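Local coordinates for protein oxidoreductase (Azotobacter vinelandii, PDB 7D5N) that binds NADH and myo-inositol and, as a homolog of inositol dehydrogenase, probably oxidises a polyol ring with the nicotinamide as hydride carrier, at residues B[13-18]-B[41-46]; B[89-94]-B[112-117]; B[142-147]-B[207-212]. All coordinates share one frame; numbering follows the deposited sequence.

Contact 1: residues B[13-18]-B[41-46]. With NAI (1,4-dihydronicotinamide adenine dinucleotide), chain D.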
# COMPACT_ATOMS: atom_id res chain seq x y z
N ARG B 13 -36.90 -22.72 9.18
CA ARG B 13 -37.63 -21.93 10.20
C ARG B 13 -36.66 -21.66 11.35
O ARG B 13 -36.15 -22.64 11.92
CB ARG B 13 -38.89 -22.68 10.62
CG ARG B 13 -39.94 -22.77 9.52
CD ARG B 13 -41.29 -23.31 10.01
NE ARG B 13 -41.17 -24.61 10.65
CZ ARG B 13 -41.16 -25.79 10.04
NH1 ARG B 13 -41.29 -25.88 8.72
NH2 ARG B 13 -41.02 -26.90 10.75
N TRP B 14 -36.40 -20.39 11.66
CA TRP B 14 -35.18 -19.98 12.39
C TRP B 14 -35.48 -18.98 13.50
O TRP B 14 -36.40 -18.14 13.34
CB TRP B 14 -34.19 -19.41 11.36
CG TRP B 14 -32.86 -18.99 11.88
CD1 TRP B 14 -31.91 -19.77 12.47
CD2 TRP B 14 -32.27 -17.68 11.74
NE1 TRP B 14 -30.79 -19.03 12.75
CE2 TRP B 14 -30.99 -17.74 12.31
CE3 TRP B 14 -32.73 -16.46 11.22
CZ2 TRP B 14 -30.16 -16.62 12.41
CZ3 TRP B 14 -31.91 -15.36 11.29
CH2 TRP B 14 -30.64 -15.44 11.88
N ALA B 15 -34.72 -19.08 14.59
CA ALA B 15 -34.70 -18.14 15.72
C ALA B 15 -33.26 -17.72 16.01
O ALA B 15 -32.30 -18.41 15.58
CB ALA B 15 -35.31 -18.76 16.96
N MET B 16 -33.11 -16.67 16.79
CA MET B 16 -31.84 -16.34 17.46
C MET B 16 -32.06 -16.28 18.97
O MET B 16 -33.15 -15.85 19.40
CB MET B 16 -31.28 -15.01 16.98
CG MET B 16 -30.87 -15.04 15.52
SD MET B 16 -30.20 -13.43 15.08
CE MET B 16 -28.70 -13.41 16.03
N VAL B 17 -31.06 -16.68 19.72
CA VAL B 17 -30.92 -16.29 21.14
C VAL B 17 -29.76 -15.30 21.18
O VAL B 17 -28.68 -15.62 20.64
CB VAL B 17 -30.70 -17.52 22.03
CG1 VAL B 17 -30.62 -17.11 23.49
CG2 VAL B 17 -31.80 -18.55 21.82
N GLY B 18 -30.01 -14.12 21.75
CA GLY B 18 -29.07 -12.99 21.72
C GLY B 18 -29.14 -12.26 20.39
O GLY B 18 -30.12 -12.49 19.63
N LEU B 41 -36.63 -15.81 9.73
CA LEU B 41 -36.62 -15.47 11.17
C LEU B 41 -38.06 -15.42 11.65
O LEU B 41 -38.79 -14.47 11.26
CB LEU B 41 -35.89 -14.15 11.41
CG LEU B 41 -35.82 -13.68 12.85
CD1 LEU B 41 -34.99 -14.61 13.72
CD2 LEU B 41 -35.26 -12.26 12.91
N VAL B 42 -38.48 -16.40 12.46
CA VAL B 42 -39.91 -16.56 12.84
C VAL B 42 -40.08 -16.46 14.36
O VAL B 42 -41.24 -16.36 14.81
CB VAL B 42 -40.54 -17.85 12.27
CG1 VAL B 42 -40.65 -17.77 10.75
CG2 VAL B 42 -39.81 -19.11 12.71
N ALA B 43 -39.00 -16.46 15.13
CA ALA B 43 -39.04 -16.40 16.60
C ALA B 43 -37.68 -15.93 17.12
O ALA B 43 -36.70 -15.93 16.33
CB ALA B 43 -39.41 -17.76 17.16
N GLY B 44 -37.63 -15.55 18.40
CA GLY B 44 -36.33 -15.35 19.07
C GLY B 44 -36.46 -14.99 20.53
O GLY B 44 -37.57 -14.63 20.99
N ALA B 45 -35.35 -15.11 21.24
CA ALA B 45 -35.13 -14.52 22.58
C ALA B 45 -33.93 -13.58 22.44
O ALA B 45 -32.79 -14.02 22.69
CB ALA B 45 -34.93 -15.62 23.59
N PHE B 46 -34.17 -12.37 21.93
CA PHE B 46 -33.12 -11.55 21.29
C PHE B 46 -32.27 -10.84 22.34
O PHE B 46 -31.16 -10.41 21.99
CB PHE B 46 -33.70 -10.53 20.30
CG PHE B 46 -34.36 -11.15 19.10
CD1 PHE B 46 -33.60 -11.67 18.07
CD2 PHE B 46 -35.74 -11.26 19.03
CE1 PHE B 46 -34.20 -12.26 16.97
CE2 PHE B 46 -36.34 -11.84 17.92
CZ PHE B 46 -35.57 -12.34 16.90
PA NAI D . -22.78 -8.10 22.86
O1A NAI D . -22.50 -7.87 24.28
O2A NAI D . -22.58 -7.03 21.89
O5B NAI D . -24.31 -8.62 22.70
C5B NAI D . -24.85 -9.66 23.50
C4B NAI D . -26.33 -9.75 23.12
O4B NAI D . -26.94 -10.93 23.64
C3B NAI D . -27.15 -8.58 23.65
O3B NAI D . -28.20 -8.32 22.71
C2B NAI D . -27.72 -9.09 24.94
O2B NAI D . -28.94 -8.44 25.32
C1B NAI D . -28.00 -10.51 24.50
N9A NAI D . -27.99 -11.48 25.57
C8A NAI D . -27.11 -11.62 26.57
N7A NAI D . -27.46 -12.69 27.32
C5A NAI D . -28.58 -13.20 26.80
C6A NAI D . -29.46 -14.32 27.11
N6A NAI D . -29.19 -15.10 28.16
N1A NAI D . -30.53 -14.52 26.33
C2A NAI D . -30.77 -13.74 25.25
N3A NAI D . -30.00 -12.67 24.92
C4A NAI D . -28.92 -12.40 25.64
O3 NAI D . -21.91 -9.36 22.43
PN NAI D . -21.36 -9.57 20.94
O1N NAI D . -20.10 -8.78 20.78
O2N NAI D . -22.43 -9.44 19.95
O5D NAI D . -20.93 -11.10 21.02
C5D NAI D . -21.87 -12.16 21.10
C4D NAI D . -21.23 -13.49 20.78
O4D NAI D . -20.76 -13.44 19.42
C3D NAI D . -20.02 -13.80 21.63
O3D NAI D . -19.91 -15.19 21.77
C2D NAI D . -18.83 -13.38 20.80
O2D NAI D . -17.68 -14.20 20.99
C1D NAI D . -19.35 -13.63 19.40
N1N NAI D . -18.77 -12.80 18.37
C2N NAI D . -18.35 -13.41 17.26
C3N NAI D . -17.80 -12.72 16.21
C7N NAI D . -17.37 -13.44 14.98
O7N NAI D . -16.67 -12.85 14.17
N7N NAI D . -17.86 -14.66 14.77
C4N NAI D . -17.68 -11.22 16.23
C5N NAI D . -18.19 -10.66 17.48
C6N NAI D . -18.72 -11.47 18.47
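Trp14 and Leu41 begin a parallel pairing in which the axes of strands 13-16 and 41-45 approach to 4.7 Å and run 23° apart. Three backbone bonds hold it: Val42 N to Trp14 O, almost straight at 173°, Ala45 N to Met16 O, and Gly18 N to Ala45 O at 2.9 Å. Between the first two bonds 41-46 advances by three residues and 13-18 by two, consistent with a bulge near Val42. Here Met16 N and Ala43 O are buried without a hydrogen-bond partner; Ala43 O instead meets Ala15 CA at 3.0 Å in a CA-H...O contact. Trp14 CE3 comes within 3.8 Å of Leu41 CD1, the indole being carried there by an extended chi1 of -177°, and the two side chains cross obliquely. The indole NE1 bonds to Ser89 on the next strand. Phe46 turns back over its own strand, one ring face lying above Gly44 CA, while its CE1 is 4.0 Å from Met16 CB. A side chain at Gly44 would collide with that ring. Helix 26-34 links the two strands in a beta-alpha-beta crossover, the first of the Rossmann fold, and packs on Trp14, Met16 and Leu41. At the C-terminal edge Gly18, with positive phi, brings its CA to 3.3 Å from N3A of the NADH adenine. The side chains are thus mostly apolar and the backbone polar; Gly18 CA, Val17 CG1 and the Ala45 carbonyl meet the adenine, consistent with recognition there largely by shape.

Contact 2: residues B[89-94]-B[112-117]. With NAI (1,4-dihydronicotinamide adenine dinucleotide), chain D; INS (1,2,3,4,5,6-hexahydroxy-cyclohexane), chain E.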
# COMPACT_ATOMS: atom_id res chain seq x y z
N SER B 89 -29.74 -19.80 16.03
CA SER B 89 -28.39 -19.20 16.12
C SER B 89 -28.21 -18.61 17.51
O SER B 89 -29.09 -17.86 17.99
CB SER B 89 -28.14 -18.21 15.04
OG SER B 89 -28.13 -18.82 13.75
N VAL B 90 -27.08 -18.95 18.13
CA VAL B 90 -26.77 -18.55 19.52
C VAL B 90 -25.70 -17.47 19.44
O VAL B 90 -24.54 -17.81 19.09
CB VAL B 90 -26.33 -19.76 20.35
CG1 VAL B 90 -26.00 -19.37 21.78
CG2 VAL B 90 -27.38 -20.87 20.32
N ALA B 91 -26.09 -16.24 19.75
CA ALA B 91 -25.25 -15.02 19.66
C ALA B 91 -25.17 -14.35 21.03
O ALA B 91 -25.00 -13.12 21.09
CB ALA B 91 -25.79 -14.11 18.60
N THR B 92 -25.22 -15.13 22.10
CA THR B 92 -25.10 -14.61 23.49
C THR B 92 -23.64 -14.53 23.89
O THR B 92 -22.77 -15.04 23.19
CB THR B 92 -25.86 -15.52 24.45
OG1 THR B 92 -25.29 -16.82 24.29
CG2 THR B 92 -27.35 -15.51 24.20
N PRO B 93 -23.31 -13.88 25.03
CA PRO B 93 -21.95 -13.96 25.58
C PRO B 93 -21.51 -15.41 25.77
O PRO B 93 -22.36 -16.30 25.93
CB PRO B 93 -22.07 -13.19 26.89
CG PRO B 93 -23.16 -12.18 26.60
CD PRO B 93 -24.17 -12.98 25.82
N ASN B 94 -20.19 -15.62 25.81
CA ASN B 94 -19.55 -16.95 25.76
C ASN B 94 -20.12 -17.88 26.86
O ASN B 94 -20.31 -19.06 26.56
CB ASN B 94 -18.03 -16.84 25.90
CG ASN B 94 -17.39 -16.05 24.78
OD1 ASN B 94 -18.00 -15.78 23.75
ND2 ASN B 94 -16.12 -15.72 24.96
N VAL B 112 -26.57 -22.98 15.05
CA VAL B 112 -25.38 -22.20 14.65
C VAL B 112 -24.91 -21.49 15.92
O VAL B 112 -25.66 -20.65 16.47
CB VAL B 112 -25.68 -21.23 13.50
CG1 VAL B 112 -24.44 -20.40 13.18
CG2 VAL B 112 -26.17 -21.95 12.25
N CYS B 113 -23.77 -21.91 16.45
CA CYS B 113 -23.28 -21.36 17.73
C CYS B 113 -22.16 -20.37 17.44
O CYS B 113 -21.28 -20.65 16.60
CB CYS B 113 -22.82 -22.43 18.71
SG CYS B 113 -22.50 -21.74 20.36
N GLU B 114 -22.15 -19.25 18.16
CA GLU B 114 -21.04 -18.30 18.04
C GLU B 114 -19.77 -18.92 18.64
O GLU B 114 -19.87 -19.76 19.58
CB GLU B 114 -21.37 -16.97 18.72
CG GLU B 114 -21.82 -15.92 17.75
CD GLU B 114 -20.77 -15.50 16.73
OE1 GLU B 114 -19.67 -16.10 16.69
OE2 GLU B 114 -21.07 -14.57 15.97
N LYS B 115 -18.63 -18.52 18.10
CA LYS B 115 -17.29 -18.83 18.66
C LYS B 115 -17.07 -17.94 19.87
O LYS B 115 -17.60 -16.83 19.93
CB LYS B 115 -16.23 -18.57 17.58
CG LYS B 115 -16.34 -17.20 16.93
CD LYS B 115 -15.09 -16.40 16.99
CE LYS B 115 -14.56 -16.15 18.38
NZ LYS B 115 -14.97 -14.81 18.88
N PRO B 116 -16.25 -18.34 20.87
CA PRO B 116 -15.76 -19.72 21.00
C PRO B 116 -16.91 -20.63 21.46
O PRO B 116 -17.80 -20.11 22.11
CB PRO B 116 -14.68 -19.60 22.09
CG PRO B 116 -15.12 -18.41 22.92
CD PRO B 116 -15.72 -17.45 21.91
N LEU B 117 -16.90 -21.91 21.07
CA LEU B 117 -18.06 -22.82 21.28
C LEU B 117 -18.42 -22.81 22.77
O LEU B 117 -19.59 -22.62 23.09
CB LEU B 117 -17.71 -24.24 20.82
CG LEU B 117 -18.86 -25.25 20.89
CD1 LEU B 117 -20.00 -24.87 19.96
CD2 LEU B 117 -18.38 -26.65 20.54
PA NAI D . -22.78 -8.10 22.86
O1A NAI D . -22.50 -7.87 24.28
O2A NAI D . -22.58 -7.03 21.89
O5B NAI D . -24.31 -8.62 22.70
C5B NAI D . -24.85 -9.66 23.50
C4B NAI D . -26.33 -9.75 23.12
O4B NAI D . -26.94 -10.93 23.64
C3B NAI D . -27.15 -8.58 23.65
O3B NAI D . -28.20 -8.32 22.71
C2B NAI D . -27.72 -9.09 24.94
O2B NAI D . -28.94 -8.44 25.32
C1B NAI D . -28.00 -10.51 24.50
N9A NAI D . -27.99 -11.48 25.57
C8A NAI D . -27.11 -11.62 26.57
N7A NAI D . -27.46 -12.69 27.32
C5A NAI D . -28.58 -13.20 26.80
C6A NAI D . -29.46 -14.32 27.11
N6A NAI D . -29.19 -15.10 28.16
N1A NAI D . -30.53 -14.52 26.33
C2A NAI D . -30.77 -13.74 25.25
N3A NAI D . -30.00 -12.67 24.92
C4A NAI D . -28.92 -12.40 25.64
O3 NAI D . -21.91 -9.36 22.43
PN NAI D . -21.36 -9.57 20.94
O1N NAI D . -20.10 -8.78 20.78
O2N NAI D . -22.43 -9.44 19.95
O5D NAI D . -20.93 -11.10 21.02
C5D NAI D . -21.87 -12.16 21.10
C4D NAI D . -21.23 -13.49 20.78
O4D NAI D . -20.76 -13.44 19.42
C3D NAI D . -20.02 -13.80 21.63
O3D NAI D . -19.91 -15.19 21.77
C2D NAI D . -18.83 -13.38 20.80
O2D NAI D . -17.68 -14.20 20.99
C1D NAI D . -19.35 -13.63 19.40
N1N NAI D . -18.77 -12.80 18.37
C2N NAI D . -18.35 -13.41 17.26
C3N NAI D . -17.80 -12.72 16.21
C7N NAI D . -17.37 -13.44 14.98
O7N NAI D . -16.67 -12.85 14.17
N7N NAI D . -17.86 -14.66 14.77
C4N NAI D . -17.68 -11.22 16.23
C5N NAI D . -18.19 -10.66 17.48
C6N NAI D . -18.72 -11.47 18.47
C1 INS E . -13.77 -8.79 17.38
C2 INS E . -14.06 -9.24 15.97
C3 INS E . -13.97 -10.76 15.86
C4 INS E . -14.85 -11.44 16.90
C5 INS E . -14.66 -10.89 18.30
C6 INS E . -14.81 -9.39 18.31
O1 INS E . -13.78 -7.36 17.43
O2 INS E . -15.39 -8.84 15.62
O3 INS E . -14.37 -11.14 14.52
O4 INS E . -14.66 -12.83 16.93
O5 INS E . -15.63 -11.46 19.18
O6 INS E . -14.64 -8.97 19.64
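Asn94 turns its amide across the ring of Pro116 by setting CG anti to its own carbonyl carbon (chi1 -62°), and Glu114 bends at chi2 (-63°) to fold its carboxylate back beside the nicotinamide. Both lie just beyond the C-terminal ends of strands 87-91 and 110-113, neighbours in the parallel Rossmann sheet, and Glu114, Lys115 and Pro116 form the Glu-Lys-Pro motif familiar from the Gfo/Idh/MocA family. The strands are joined by Val90 N to Val112 O at 2.8 Å and by Glu114 N to Val90 O; Val112 CB lies against Ser89 OG, whose polar partners are Tyr337 and Trp14. Beyond Glu114 the backbones diverge (Asn94 CA to Pro116 CA 6.7 Å), yet Asn94 still packs on Pro116, and the cofactor lies along these loops. Glu114 OE1 is gripped by three donors: the carboxamide N7N of NADH in a nearly straight bond (174°), Lys115 N, which meets the anti lone pair, and Thr141. Its sister oxygen OE2 bonds to His29, so both oxygens are held and the carboxylate's rotation is probably fixed. On segment 89-94, Asn94 OD1 accepts a bond from the ribose hydroxyl O3D at 2.8 Å. The other ribose hydroxyl, O2D, lies 2.8 Å from Lys115 O, with Asn94 OD1 a second acceptor within its reach. The amide is kept in place by the backbone O of Ala197, which is hydrogen-bonded to ND2, and by Pro116, whose CD is 3.4 Å from Asn94 OD1. A cis peptide bond precedes Pro116, where Lys115 O meets the ribose. The Lys115 chain bends and reaches the polyol, its NZ donating to O4 of the inositol at 2.8 Å.

Contact 3: residues B[142-147]-B[207-212]. With INS (1,2,3,4,5,6-hexahydroxy-cyclohexane), chain E; NAI (1,4-dihydronicotinamide adenine dinucleotide), chain D.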
# COMPACT_ATOMS: atom_id res chain seq x y z
N TYR B 142 -17.12 -19.05 12.37
CA TYR B 142 -15.76 -18.63 11.94
C TYR B 142 -15.94 -17.94 10.59
O TYR B 142 -15.57 -18.50 9.57
CB TYR B 142 -14.80 -19.82 11.92
CG TYR B 142 -14.38 -20.32 13.28
CD1 TYR B 142 -13.70 -19.51 14.17
CD2 TYR B 142 -14.65 -21.63 13.68
CE1 TYR B 142 -13.30 -19.96 15.42
CE2 TYR B 142 -14.25 -22.10 14.92
CZ TYR B 142 -13.58 -21.27 15.79
OH TYR B 142 -13.20 -21.76 17.00
N GLY B 143 -16.55 -16.75 10.60
CA GLY B 143 -17.11 -16.09 9.40
C GLY B 143 -16.07 -15.81 8.33
O GLY B 143 -16.42 -15.85 7.12
N TYR B 144 -14.83 -15.53 8.71
CA TYR B 144 -13.77 -15.14 7.75
C TYR B 144 -13.52 -16.30 6.79
O TYR B 144 -13.04 -16.07 5.66
CB TYR B 144 -12.53 -14.68 8.50
CG TYR B 144 -12.79 -13.54 9.44
CD1 TYR B 144 -12.90 -12.22 9.00
CD2 TYR B 144 -12.96 -13.77 10.79
CE1 TYR B 144 -13.18 -11.18 9.87
CE2 TYR B 144 -13.26 -12.75 11.67
CZ TYR B 144 -13.36 -11.45 11.21
OH TYR B 144 -13.62 -10.43 12.08
N ALA B 145 -13.88 -17.53 7.18
CA ALA B 145 -13.63 -18.73 6.34
C ALA B 145 -14.56 -18.74 5.12
O ALA B 145 -14.30 -19.52 4.14
CB ALA B 145 -13.75 -19.97 7.19
N GLY B 146 -15.58 -17.88 5.10
CA GLY B 146 -16.49 -17.77 3.94
C GLY B 146 -15.87 -17.03 2.76
O GLY B 146 -16.45 -17.07 1.65
N HIS B 147 -14.77 -16.31 2.98
CA HIS B 147 -14.13 -15.55 1.88
C HIS B 147 -13.56 -16.53 0.85
O HIS B 147 -12.84 -17.44 1.24
CB HIS B 147 -13.06 -14.62 2.42
CG HIS B 147 -13.60 -13.40 3.07
ND1 HIS B 147 -14.27 -12.42 2.36
CD2 HIS B 147 -13.55 -12.98 4.35
CE1 HIS B 147 -14.61 -11.43 3.20
NE2 HIS B 147 -14.16 -11.75 4.42
N GLY B 207 -7.85 -14.95 18.61
CA GLY B 207 -6.81 -15.89 18.18
C GLY B 207 -7.38 -17.07 17.42
O GLY B 207 -6.76 -17.52 16.41
N THR B 208 -8.56 -17.54 17.81
CA THR B 208 -9.18 -18.73 17.19
C THR B 208 -9.59 -18.46 15.75
O THR B 208 -9.77 -19.46 15.03
CB THR B 208 -10.37 -19.25 17.99
OG1 THR B 208 -11.27 -18.16 18.16
CG2 THR B 208 -9.94 -19.82 19.32
N HIS B 209 -9.75 -17.20 15.33
CA HIS B 209 -10.16 -16.89 13.94
C HIS B 209 -9.09 -17.32 12.94
O HIS B 209 -9.37 -18.15 12.05
CB HIS B 209 -10.60 -15.42 13.81
CG HIS B 209 -12.00 -15.18 14.25
ND1 HIS B 209 -13.08 -15.80 13.64
CD2 HIS B 209 -12.51 -14.36 15.20
CE1 HIS B 209 -14.20 -15.37 14.20
NE2 HIS B 209 -13.88 -14.50 15.17
N PRO B 210 -7.86 -16.77 12.98
CA PRO B 210 -6.85 -17.14 11.99
C PRO B 210 -6.37 -18.58 12.22
O PRO B 210 -5.97 -19.24 11.27
CB PRO B 210 -5.71 -16.13 12.18
CG PRO B 210 -5.89 -15.62 13.60
CD PRO B 210 -7.38 -15.72 13.89
N LEU B 211 -6.47 -19.07 13.46
CA LEU B 211 -6.23 -20.51 13.73
C LEU B 211 -7.17 -21.34 12.85
O LEU B 211 -6.67 -22.27 12.17
CB LEU B 211 -6.46 -20.85 15.19
CG LEU B 211 -6.26 -22.34 15.49
CD1 LEU B 211 -4.77 -22.65 15.54
CD2 LEU B 211 -6.96 -22.73 16.78
N TYR B 212 -8.47 -21.03 12.83
CA TYR B 212 -9.41 -21.81 12.00
C TYR B 212 -9.08 -21.62 10.51
O TYR B 212 -9.18 -22.60 9.75
CB TYR B 212 -10.88 -21.50 12.25
CG TYR B 212 -11.75 -22.33 11.35
CD1 TYR B 212 -11.88 -23.70 11.53
CD2 TYR B 212 -12.40 -21.76 10.26
CE1 TYR B 212 -12.66 -24.47 10.68
CE2 TYR B 212 -13.19 -22.52 9.41
CZ TYR B 212 -13.31 -23.89 9.62
OH TYR B 212 -14.07 -24.66 8.77
C1 INS E . -13.77 -8.79 17.38
C2 INS E . -14.06 -9.24 15.97
C3 INS E . -13.97 -10.76 15.86
C4 INS E . -14.85 -11.44 16.90
C5 INS E . -14.66 -10.89 18.30
C6 INS E . -14.81 -9.39 18.31
O1 INS E . -13.78 -7.36 17.43
O2 INS E . -15.39 -8.84 15.62
O3 INS E . -14.37 -11.14 14.52
O4 INS E . -14.66 -12.83 16.93
O5 INS E . -15.63 -11.46 19.18
O6 INS E . -14.64 -8.97 19.64
PA NAI D . -22.78 -8.10 22.86
O1A NAI D . -22.50 -7.87 24.28
O2A NAI D . -22.58 -7.03 21.89
O5B NAI D . -24.31 -8.62 22.70
C5B NAI D . -24.85 -9.66 23.50
C4B NAI D . -26.33 -9.75 23.12
O4B NAI D . -26.94 -10.93 23.64
C3B NAI D . -27.15 -8.58 23.65
O3B NAI D . -28.20 -8.32 22.71
C2B NAI D . -27.72 -9.09 24.94
O2B NAI D . -28.94 -8.44 25.32
C1B NAI D . -28.00 -10.51 24.50
N9A NAI D . -27.99 -11.48 25.57
C8A NAI D . -27.11 -11.62 26.57
N7A NAI D . -27.46 -12.69 27.32
C5A NAI D . -28.58 -13.20 26.80
C6A NAI D . -29.46 -14.32 27.11
N6A NAI D . -29.19 -15.10 28.16
N1A NAI D . -30.53 -14.52 26.33
C2A NAI D . -30.77 -13.74 25.25
N3A NAI D . -30.00 -12.67 24.92
C4A NAI D . -28.92 -12.40 25.64
O3 NAI D . -21.91 -9.36 22.43
PN NAI D . -21.36 -9.57 20.94
O1N NAI D . -20.10 -8.78 20.78
O2N NAI D . -22.43 -9.44 19.95
O5D NAI D . -20.93 -11.10 21.02
C5D NAI D . -21.87 -12.16 21.10
C4D NAI D . -21.23 -13.49 20.78
O4D NAI D . -20.76 -13.44 19.42
C3D NAI D . -20.02 -13.80 21.63
O3D NAI D . -19.91 -15.19 21.77
C2D NAI D . -18.83 -13.38 20.80
O2D NAI D . -17.68 -14.20 20.99
C1D NAI D . -19.35 -13.63 19.40
N1N NAI D . -18.77 -12.80 18.37
C2N NAI D . -18.35 -13.41 17.26
C3N NAI D . -17.80 -12.72 16.21
C7N NAI D . -17.37 -13.44 14.98
O7N NAI D . -16.67 -12.85 14.17
N7N NAI D . -17.86 -14.66 14.77
C4N NAI D . -17.68 -11.22 16.23
C5N NAI D . -18.19 -10.66 17.48
C6N NAI D . -18.72 -11.47 18.47
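Tyr144, whose ring edge rests on His209, donates from its OH to O3 of the inositol at 2.6 Å, the shortest secure polar bond here. Its ring meets that of His209 in a T-shaped pair: the planes stand at 87°, and Tyr144 CE2 lies 3.6 Å above the imidazole plane, over its centre. His209 has the inositol O4 at its ring edge, near its plane, beside NE2; the bond between NE2 and O4 is doubtful in detail, because the place of NE2 is less sure, and its donor is not assigned. Replacing His209 by an alanine would probably leave the Tyr144 edge without the imidazole face it rests on, opening a gap beside that ring. Lys115, Asp205 and Arg191 of the same chain, and His325 of the second subunit, also bond to the polyol, and that same His325 packs against Tyr144. The contact joins Tyr142 and the 3-10 turn 143-146 that follows it to helix 202-217, and so ties the loop after the Rossmann sheet to the C-terminal alpha/beta domain beside the inositol pocket. The helix is kinked at His209 and Pro210, whose N atoms make no bond to the preceding turn. Away from the ligand the cluster turns apolar. Tyr212, with CG anti to the backbone N (chi1 179°), lays its ring nearly parallel to that of Tyr142, but slid so far that the two scarcely overlap. It is Tyr212 CB that sits over the Tyr142 face, a CH-pi contact at 3.9 Å from the ring centroid. Ala145 CB approaches the Tyr212 ring from its edge, 3.4 Å from CE2, while Tyr142 CB touches Tyr212 CD2 at 3.5 Å.

All three contacts are largely buried, but they lie at different distances from the chain centre, contact 1 about 19 Å, contact 2 about 9 Å and contact 3 about 5 Å (centre to centre). Contacts 1 and 2 share the parallel sheet: strands 12-16 and 87-91 are neighbours, and Val17 O to Ala91 N at 2.8 Å is a probable backbone bond between them. Contact 3 has no strand and no hydrogen bond between its segments, relying on aromatic rings. NADH touches all three, adenine at contacts 1 and 2, nicotinamide and its ribose at contact 2, the carboxamide at contact 3. Polar recognition grows from the adenine end to the polyol, where Lys115 of contact 2 and Tyr144 of contact 3 bond to the inositol.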